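Local coordinates for protein lysine-sensitive aspartokinase 3 (Escherichia coli, PDB 2J0X) that phosphorylates L-aspartate with ATP to give 4-phospho-L-aspartate, the first step towards lysine, and is inhibited allosterically by lysine, at residues V135-F140 and L178-G183; V6-G11 and G200-A205; L316-S321 and V347-T352. All blocks are in the same frame, centred on the assembly; numbering follows the deposited sequence.

Interaction 1 (V135-F140 and L178-G183); sequences VQAQWF and LVITQG
Strands 137-140 and 178-182 run parallel, their axes 4.7 Å apart at the closest point and 34° from parallel, with Gln-138 paired to Val-179 and Trp-139 to Ile-180. Gln-138 is gripped through both its backbone groups: its N donates to Leu-178 O at 3.1 Å, and its O accepts a nearly straight bond from Ile-180 N at 2.9 Å. The bond from Phe-140 N to Ile-180 O is weak and bent, and beyond it side chains take over. Phe-140 O receives Gln-182 NE2 at 2.8 Å and Thr-181 OG1 at 2.9 Å, the two donors arriving from opposite faces of the carbonyl plane. The Gln-182 chain folds back at chi2 (72°), which also brings NE2 beside the Trp-139 ring, 3.3 Å from CZ2, with amide and ring planes 28° apart. Trp-139 NE1 itself bonds to Thr-123. On the other face of the sheet, Val-179 CG1 meets Phe-140 CB at 3.4 Å, while Leu-178 CD2 meets Ala-137 CB on the tryptophan side. The pair belongs to the parallel part of the central sheet of the amino acid kinase fold, and the chain between the two strands includes helix 159-176, which packs on Phe-140 and Val-179. Helix 108-131 lies against Trp-139, Leu-178 and Ile-180, and strand 33-38 continues the sheet beyond strand 178-188.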
loop_
_atom_site.group_PDB
_atom_site.type_symbol
_atom_site.label_atom_id
_atom_site.label_comp_id
_atom_site.label_asym_id
_atom_site.label_seq_id
_atom_site.Cartn_x
_atom_site.Cartn_y
_atom_site.Cartn_z
ATOM N N VAL A 135 49.511 6.973 23.530
ATOM C CA VAL A 135 48.249 7.690 23.661
ATOM C C VAL A 135 47.514 7.033 24.811
ATOM O O VAL A 135 47.301 5.821 24.795
ATOM C CB VAL A 135 47.373 7.549 22.404
ATOM C CG1 VAL A 135 46.036 8.219 22.642
ATOM C CG2 VAL A 135 48.068 8.163 21.196
ATOM N N GLN A 136 47.139 7.821 25.812
ATOM C CA GLN A 136 46.431 7.275 26.966
ATOM C C GLN A 136 44.980 7.028 26.564
ATOM O O GLN A 136 44.247 7.967 26.249
ATOM C CB GLN A 136 46.505 8.261 28.141
ATOM C CG GLN A 136 46.455 7.619 29.534
ATOM C CD GLN A 136 45.081 7.077 29.914
ATOM O OE1 GLN A 136 44.103 7.825 29.996
ATOM N NE2 GLN A 136 45.006 5.771 30.156
ATOM N N ALA A 137 44.575 5.761 26.560
ATOM C CA ALA A 137 43.209 5.396 26.190
ATOM C C ALA A 137 42.831 4.117 26.902
ATOM O O ALA A 137 43.596 3.159 26.903
ATOM C CB ALA A 137 43.106 5.202 24.686
ATOM N N GLN A 138 41.655 4.093 27.511
ATOM C CA GLN A 138 41.247 2.897 28.216
ATOM C C GLN A 138 40.077 2.203 27.551
ATOM O O GLN A 138 39.396 2.778 26.698
ATOM C CB GLN A 138 40.947 3.220 29.680
ATOM C CG GLN A 138 39.964 4.336 29.896
ATOM C CD GLN A 138 40.266 5.116 31.160
ATOM O OE1 GLN A 138 40.473 4.535 32.234
ATOM N NE2 GLN A 138 40.292 6.445 31.043
ATOM N N TRP A 139 39.883 0.946 27.934
ATOM C CA TRP A 139 38.822 0.105 27.408
ATOM C C TRP A 139 37.634 0.203 28.349
ATOM O O TRP A 139 37.807 0.353 29.555
ATOM C CB TRP A 139 39.316 -1.333 27.324
ATOM C CG TRP A 139 38.429 -2.211 26.537
ATOM C CD1 TRP A 139 38.370 -2.311 25.179
ATOM C CD2 TRP A 139 37.443 -3.105 27.052
ATOM N NE1 TRP A 139 37.403 -3.217 24.814
ATOM C CE2 TRP A 139 36.819 -3.719 25.947
ATOM C CE3 TRP A 139 37.024 -3.447 28.343
ATOM C CZ2 TRP A 139 35.799 -4.659 26.093
ATOM C CZ3 TRP A 139 36.004 -4.382 28.490
ATOM C CH2 TRP A 139 35.405 -4.977 27.369
ATOM N N PHE A 140 36.430 0.107 27.805
ATOM C CA PHE A 140 35.236 0.241 28.623
ATOM C C PHE A 140 34.165 -0.685 28.069
ATOM O O PHE A 140 34.028 -0.812 26.856
ATOM C CB PHE A 140 34.771 1.703 28.545
ATOM C CG PHE A 140 33.704 2.068 29.530
ATOM C CD1 PHE A 140 34.038 2.486 30.811
ATOM C CD2 PHE A 140 32.362 1.985 29.181
ATOM C CE1 PHE A 140 33.051 2.818 31.734
ATOM C CE2 PHE A 140 31.368 2.312 30.094
ATOM C CZ PHE A 140 31.714 2.730 31.375
ATOM N N LEU A 178 40.765 9.537 27.439
ATOM C CA LEU A 178 40.105 8.897 26.299
ATOM C C LEU A 178 39.502 7.528 26.628
ATOM O O LEU A 178 40.124 6.725 27.329
ATOM C CB LEU A 178 41.103 8.729 25.157
ATOM C CG LEU A 178 40.522 8.109 23.886
ATOM C CD1 LEU A 178 39.630 9.130 23.191
ATOM C CD2 LEU A 178 41.637 7.670 22.957
ATOM N N VAL A 179 38.300 7.265 26.107
ATOM C CA VAL A 179 37.612 5.991 26.333
ATOM C C VAL A 179 37.180 5.346 25.019
ATOM O O VAL A 179 36.560 5.989 24.174
ATOM C CB VAL A 179 36.354 6.165 27.198
ATOM C CG1 VAL A 179 35.672 4.811 27.386
ATOM C CG2 VAL A 179 36.719 6.795 28.543
ATOM N N ILE A 180 37.507 4.068 24.862
ATOM C CA ILE A 180 37.168 3.309 23.660
ATOM C C ILE A 180 36.152 2.245 24.052
ATOM O O ILE A 180 36.453 1.369 24.866
ATOM C CB ILE A 180 38.420 2.589 23.076
ATOM C CG1 ILE A 180 39.544 3.597 22.815
ATOM C CG2 ILE A 180 38.058 1.856 21.790
ATOM C CD1 ILE A 180 39.190 4.688 21.823
ATOM N N THR A 181 34.954 2.303 23.481
ATOM C CA THR A 181 33.931 1.320 23.835
ATOM C C THR A 181 33.191 0.726 22.630
ATOM O O THR A 181 33.313 1.220 21.504
ATOM C CB THR A 181 32.907 1.930 24.833
ATOM O OG1 THR A 181 32.127 0.880 25.414
ATOM C CG2 THR A 181 31.983 2.934 24.124
ATOM N N GLN A 182 32.424 -0.335 22.882
ATOM C CA GLN A 182 31.677 -1.024 21.836
ATOM C C GLN A 182 30.343 -0.369 21.512
ATOM O O GLN A 182 29.806 0.415 22.292
ATOM C CB GLN A 182 31.401 -2.478 22.242
ATOM C CG GLN A 182 32.575 -3.224 22.856
ATOM C CD GLN A 182 32.895 -2.752 24.258
ATOM O OE1 GLN A 182 32.046 -2.790 25.148
ATOM N NE2 GLN A 182 34.122 -2.304 24.461
ATOM N N GLY A 183 29.810 -0.701 20.343
ATOM C CA GLY A 183 28.520 -0.177 19.949
ATOM C C GLY A 183 27.661 -1.374 19.607
ATOM O O GLY A 183 28.136 -2.503 19.681
#

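Interaction 2 (V6-G11 and G200-A205); sequences VSKFGG and GSDYTA. With ASP (aspartic acid), chain C.
Strand 6-9 and the first turns of helix 200-211 run antiparallel, at 175°, with their axes 8.4 Å apart at closest approach; Lys-8 and Ala-205 have the nearest CA atoms, 6.1 Å apart. Lys-8 lies across the helix surface, CB against Ala-205 CB at 3.7 Å, CG over the Ser-201 carbonyl and CE against Ser-201 CB at 3.4 Å. Its chain bends once, at chi2 (-85°), and is extended from there on, which carries NZ to Asp-202 OD1. This salt bridge is 2.8 Å long, and the ammonium meets the oxygen from above the carboxylate plane, 36° out of it. In the amino acid kinase fold the end of this strand and the start of this helix face the active site: Lys-8 to Gly-11 belong to the ATP site, Gly-200 and Ser-201 to the substrate site. Bound aspartate sits by Gly-200 to Asp-202, its OD2 3.1 Å from Ser-201 N and weakly hydrogen-bonded to Asp-202 N, while Gly-199 N supplies a further bond. Asp-202 OD2 lies near the same substrate oxygen, at 3.2 Å, so the salt bridge borders the aspartate. A methionine in place of Lys-8 would probably leave the Asp-202 carboxylate without its charged mate beside the substrate. Towards the start of the strand, Val-6 CG1 rests on Ala-205, and Ser-201 OG is hydrogen-bonded to Ser-39, just past strand 33-38.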
loop_
_atom_site.group_PDB
_atom_site.type_symbol
_atom_site.label_atom_id
_atom_site.label_comp_id
_atom_site.label_asym_id
_atom_site.label_seq_id
_atom_site.Cartn_x
_atom_site.Cartn_y
_atom_site.Cartn_z
ATOM N N VAL A 6 31.633 12.612 20.615
ATOM C CA VAL A 6 31.617 11.169 20.441
ATOM C C VAL A 6 31.887 10.847 18.968
ATOM O O VAL A 6 31.298 11.453 18.070
ATOM C CB VAL A 6 30.260 10.568 20.836
ATOM C CG1 VAL A 6 30.361 9.052 20.876
ATOM C CG2 VAL A 6 29.821 11.108 22.179
ATOM N N SER A 7 32.794 9.907 18.725
ATOM C CA SER A 7 33.128 9.489 17.367
ATOM C C SER A 7 32.842 8.004 17.204
ATOM O O SER A 7 33.158 7.201 18.092
ATOM C CB SER A 7 34.608 9.749 17.050
ATOM O OG SER A 7 34.834 11.081 16.624
ATOM N N LYS A 8 32.247 7.645 16.068
ATOM C CA LYS A 8 31.918 6.252 15.775
ATOM C C LYS A 8 32.521 5.807 14.448
ATOM O O LYS A 8 32.507 6.548 13.465
ATOM C CB LYS A 8 30.392 6.063 15.755
ATOM C CG LYS A 8 29.895 4.653 15.372
ATOM C CD LYS A 8 29.802 4.469 13.858
ATOM C CE LYS A 8 29.164 3.143 13.476
ATOM N NZ LYS A 8 29.086 2.984 11.997
ATOM N N PHE A 9 33.050 4.589 14.429
ATOM C CA PHE A 9 33.651 4.029 13.227
ATOM C C PHE A 9 33.054 2.672 12.906
ATOM O O PHE A 9 32.910 1.815 13.787
ATOM C CB PHE A 9 35.153 3.892 13.411
ATOM C CG PHE A 9 35.865 5.196 13.402
ATOM C CD1 PHE A 9 36.097 5.858 12.203
ATOM C CD2 PHE A 9 36.297 5.775 14.589
ATOM C CE1 PHE A 9 36.753 7.081 12.183
ATOM C CE2 PHE A 9 36.954 6.998 14.576
ATOM C CZ PHE A 9 37.184 7.651 13.371
ATOM N N GLY A 10 32.711 2.479 11.638
ATOM C CA GLY A 10 32.126 1.221 11.213
ATOM C C GLY A 10 33.168 0.180 10.869
ATOM O O GLY A 10 34.360 0.476 10.817
ATOM N N GLY A 11 32.702 -1.042 10.628
ATOM C CA GLY A 11 33.574 -2.161 10.294
ATOM C C GLY A 11 34.781 -1.915 9.403
ATOM O O GLY A 11 35.864 -2.429 9.680
ATOM N N GLY A 200 22.907 -0.403 15.068
ATOM C CA GLY A 200 23.347 -0.384 16.449
ATOM C C GLY A 200 24.483 0.550 16.822
ATOM O O GLY A 200 24.303 1.403 17.684
ATOM N N SER A 201 25.647 0.403 16.196
ATOM C CA SER A 201 26.779 1.262 16.523
ATOM C C SER A 201 26.466 2.731 16.334
ATOM O O SER A 201 26.838 3.554 17.163
ATOM C CB SER A 201 28.004 0.886 15.699
ATOM O OG SER A 201 28.536 -0.341 16.154
ATOM N N ASP A 202 25.782 3.068 15.249
ATOM C CA ASP A 202 25.423 4.457 15.000
ATOM C C ASP A 202 24.494 4.850 16.139
ATOM O O ASP A 202 24.631 5.912 16.752
ATOM C CB ASP A 202 24.686 4.590 13.660
ATOM C CG ASP A 202 25.452 3.971 12.510
ATOM O OD1 ASP A 202 26.618 4.364 12.289
ATOM O OD2 ASP A 202 24.892 3.089 11.826
ATOM N N TYR A 203 23.555 3.951 16.412
ATOM C CA TYR A 203 22.559 4.121 17.462
ATOM C C TYR A 203 23.247 4.401 18.783
ATOM O O TYR A 203 22.884 5.330 19.504
ATOM C CB TYR A 203 21.714 2.846 17.586
ATOM C CG TYR A 203 20.438 2.980 18.387
ATOM C CD1 TYR A 203 19.707 4.165 18.383
ATOM C CD2 TYR A 203 19.917 1.896 19.087
ATOM C CE1 TYR A 203 18.489 4.264 19.052
ATOM C CE2 TYR A 203 18.699 1.981 19.754
ATOM C CZ TYR A 203 17.991 3.167 19.732
ATOM O OH TYR A 203 16.786 3.259 20.385
ATOM N N THR A 204 24.246 3.588 19.097
ATOM C CA THR A 204 24.984 3.750 20.338
ATOM C C THR A 204 25.624 5.140 20.430
ATOM O O THR A 204 25.402 5.884 21.394
ATOM C CB THR A 204 26.092 2.693 20.468
ATOM O OG1 THR A 204 25.516 1.381 20.406
ATOM C CG2 THR A 204 26.820 2.853 21.807
ATOM N N ALA A 205 26.415 5.488 19.423
ATOM C CA ALA A 205 27.074 6.775 19.418
ATOM C C ALA A 205 26.088 7.886 19.779
ATOM O O ALA A 205 26.445 8.834 20.468
ATOM C CB ALA A 205 27.697 7.030 18.059
HETATM N N ASP C . 27.211 -3.644 13.841
HETATM C CA ASP C . 25.779 -3.347 13.806
HETATM C C ASP C . 25.205 -3.903 12.464
HETATM O O ASP C . 25.874 -4.779 11.830
HETATM C CB ASP C . 25.487 -1.824 13.987
HETATM C CG ASP C . 26.224 -0.872 13.051
HETATM O OD1 ASP C . 27.012 -1.377 12.208
HETATM O OD2 ASP C . 26.020 0.388 13.146
HETATM O OXT ASP C . 24.069 -3.447 12.053
#

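Interaction 3 (L316-S321 and V347-T352); sequences LNMLHS and VSVALT. With LYS (lysine), chain D.
Met-318 and Val-347 carry this contact, in which a loop packs on the start of strand 348-354 through side chains. At the tight end, Met-318 reaches along the strand's backbone: SD lies 3.4 Å from Ser-348 N and 3.5 Å from Val-347 C, and CE goes on to Val-349 CG1 at 4.2 Å. CG stands between the backbone N and carbonyl carbon (chi1 55°), the chain runs straight through chi2, and a bend at chi3 (82°) turns the methyl along the strand. The same side chain serves the ligand, since its CB packs on CG of the bound lysine at 3.7 Å. Val-347 fills the other part of the tight patch, its CG1 set against CG and CD1 of Leu-319, both at 3.7 Å, with the two side chains crossing obliquely.

The packing slackens towards Leu-316, whose CD1 comes no nearer than 4.4 Å to Val-347 CG1, and past it Asn-317 turns away from the strand as an exposed residue. Much of this outer side is closed by the second subunit, where His-260 bonds to Leu-316 O and packs on Leu-319, while Glu-250 lies against Val-347.

A type II turn from Met-318 to Ser-321, closed by Ser-321 N on Met-318 O, brings two carbonyls together to hold the inhibitor's amino group: lysine N donates to Met-318 O and to Ser-321 O, each at 3.1 Å. Leu-325 N, Glu-346 O, and Val-339 N and Ser-338 OG of the second subunit also bond the ligand. A loop between the first strand and helix of an ACT domain, binding an amino acid effector at the interface of two such domains, is characteristic of ACT regulatory sites, here the lysine site of the dimer.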
loop_
_atom_site.group_PDB
_atom_site.type_symbol
_atom_site.label_atom_id
_atom_site.label_comp_id
_atom_site.label_asym_id
_atom_site.label_seq_id
_atom_site.Cartn_x
_atom_site.Cartn_y
_atom_site.Cartn_z
ATOM N N LEU A 316 -10.155 -5.221 -11.094
ATOM C CA LEU A 316 -11.443 -4.593 -10.844
ATOM C C LEU A 316 -11.975 -4.934 -9.452
ATOM O O LEU A 316 -12.851 -4.246 -8.924
ATOM C CB LEU A 316 -12.456 -5.045 -11.907
ATOM C CG LEU A 316 -12.208 -4.896 -13.416
ATOM C CD1 LEU A 316 -12.053 -3.440 -13.808
ATOM C CD2 LEU A 316 -10.970 -5.674 -13.792
ATOM N N ASN A 317 -11.421 -5.979 -8.851
ATOM C CA ASN A 317 -11.880 -6.429 -7.549
ATOM C C ASN A 317 -11.376 -5.652 -6.336
ATOM O O ASN A 317 -11.872 -5.858 -5.224
ATOM C CB ASN A 317 -11.550 -7.910 -7.395
ATOM C CG ASN A 317 -11.979 -8.723 -8.601
ATOM O OD1 ASN A 317 -13.095 -8.566 -9.110
ATOM N ND2 ASN A 317 -11.095 -9.603 -9.065
ATOM N N MET A 318 -10.400 -4.768 -6.530
ATOM C CA MET A 318 -9.908 -3.996 -5.400
ATOM C C MET A 318 -10.885 -2.874 -5.093
ATOM O O MET A 318 -10.938 -2.363 -3.970
ATOM C CB MET A 318 -8.494 -3.453 -5.668
ATOM C CG MET A 318 -8.284 -2.619 -6.920
ATOM S SD MET A 318 -6.555 -1.951 -6.988
ATOM C CE MET A 318 -5.680 -3.386 -7.659
ATOM N N LEU A 319 -11.689 -2.536 -6.093
ATOM C CA LEU A 319 -12.691 -1.485 -5.971
ATOM C C LEU A 319 -13.683 -1.745 -4.843
ATOM O O LEU A 319 -14.496 -2.656 -4.939
ATOM C CB LEU A 319 -13.462 -1.355 -7.283
ATOM C CG LEU A 319 -13.516 0.018 -7.956
ATOM C CD1 LEU A 319 -14.504 -0.034 -9.105
ATOM C CD2 LEU A 319 -13.939 1.075 -6.966
ATOM N N HIS A 320 -13.623 -0.942 -3.785
ATOM C CA HIS A 320 -14.543 -1.090 -2.654
ATOM C C HIS A 320 -14.290 -2.328 -1.803
ATOM O O HIS A 320 -15.052 -2.612 -0.872
ATOM C CB HIS A 320 -15.994 -1.141 -3.134
ATOM C CG HIS A 320 -16.334 -0.096 -4.147
ATOM N ND1 HIS A 320 -16.022 1.235 -3.977
ATOM C CD2 HIS A 320 -16.980 -0.184 -5.333
ATOM C CE1 HIS A 320 -16.461 1.923 -5.012
ATOM N NE2 HIS A 320 -17.046 1.085 -5.850
ATOM N N SER A 321 -13.237 -3.073 -2.121
ATOM C CA SER A 321 -12.924 -4.257 -1.333
ATOM C C SER A 321 -12.023 -3.891 -0.149
ATOM O O SER A 321 -11.285 -2.905 -0.205
ATOM C CB SER A 321 -12.209 -5.297 -2.186
ATOM O OG SER A 321 -10.810 -5.178 -2.025
ATOM N N VAL A 347 -8.861 1.305 -9.866
ATOM C CA VAL A 347 -8.752 -0.154 -9.906
ATOM C C VAL A 347 -7.360 -0.677 -10.182
ATOM O O VAL A 347 -7.205 -1.762 -10.748
ATOM C CB VAL A 347 -9.680 -0.792 -10.983
ATOM C CG1 VAL A 347 -11.138 -0.459 -10.690
ATOM C CG2 VAL A 347 -9.265 -0.332 -12.374
ATOM N N SER A 348 -6.346 0.071 -9.765
ATOM C CA SER A 348 -4.975 -0.340 -10.010
ATOM C C SER A 348 -4.019 0.345 -9.048
ATOM O O SER A 348 -4.244 1.485 -8.650
ATOM C CB SER A 348 -4.605 0.014 -11.453
ATOM O OG SER A 348 -3.295 -0.397 -11.773
ATOM N N VAL A 349 -2.958 -0.364 -8.675
ATOM C CA VAL A 349 -1.942 0.165 -7.776
ATOM C C VAL A 349 -0.551 -0.120 -8.345
ATOM O O VAL A 349 -0.277 -1.225 -8.813
ATOM C CB VAL A 349 -2.016 -0.476 -6.382
ATOM C CG1 VAL A 349 -1.862 -1.979 -6.498
ATOM C CG2 VAL A 349 -0.907 0.079 -5.508
ATOM N N ALA A 350 0.320 0.885 -8.308
ATOM C CA ALA A 350 1.687 0.747 -8.812
ATOM C C ALA A 350 2.689 1.044 -7.709
ATOM O O ALA A 350 2.584 2.055 -7.008
ATOM C CB ALA A 350 1.932 1.693 -9.986
ATOM N N LEU A 351 3.665 0.162 -7.557
ATOM C CA LEU A 351 4.669 0.354 -6.528
ATOM C C LEU A 351 6.046 0.008 -7.073
ATOM O O LEU A 351 6.160 -0.678 -8.084
ATOM C CB LEU A 351 4.360 -0.525 -5.313
ATOM C CG LEU A 351 4.544 -2.037 -5.472
ATOM C CD1 LEU A 351 4.210 -2.745 -4.162
ATOM C CD2 LEU A 351 3.650 -2.539 -6.573
ATOM N N THR A 352 7.085 0.506 -6.409
ATOM C CA THR A 352 8.464 0.228 -6.795
ATOM C C THR A 352 9.110 -0.551 -5.662
ATOM O O THR A 352 8.795 -0.343 -4.493
ATOM C CB THR A 352 9.274 1.513 -7.019
ATOM O OG1 THR A 352 9.325 2.267 -5.801
ATOM C CG2 THR A 352 8.640 2.352 -8.115
HETATM N N LYS D . -9.693 -0.713 -1.723
HETATM C CA LYS D . -8.586 -1.684 -1.761
HETATM C C LYS D . -8.128 -2.015 -0.355
HETATM O O LYS D . -7.614 -3.103 -0.067
HETATM C CB LYS D . -7.401 -1.126 -2.549
HETATM C CG LYS D . -7.673 -0.364 -3.824
HETATM C CD LYS D . -6.598 0.674 -4.083
HETATM C CE LYS D . -6.810 1.479 -5.355
HETATM N NZ LYS D . -8.144 2.135 -5.452
HETATM O OXT LYS D . -8.274 -1.099 0.581
#

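How the interactions relate
Interactions 1 and 2 belong to the catalytic half and reach the same sheet, their centres 13 Å apart. They touch where Gly-183 CA packs on Thr-204 OG1 at 3.4 Å, so strand 178-188 runs from the pairing with 137-140 to the helix beside the bound aspartate. Gln-182 lies close to that site too, its side chain about 4 Å from that of Glu-119, a substrate-binding residue, and about 9 Å from the bound aspartate. Interaction 3 stands apart in the ACT region, its centre 42 Å from that of interaction 2 and 55 Å from that of interaction 1. Its nearest atoms are about 23 Å from those of interaction 2, so the lysine signal probably reaches the active site indirectly, through the protein.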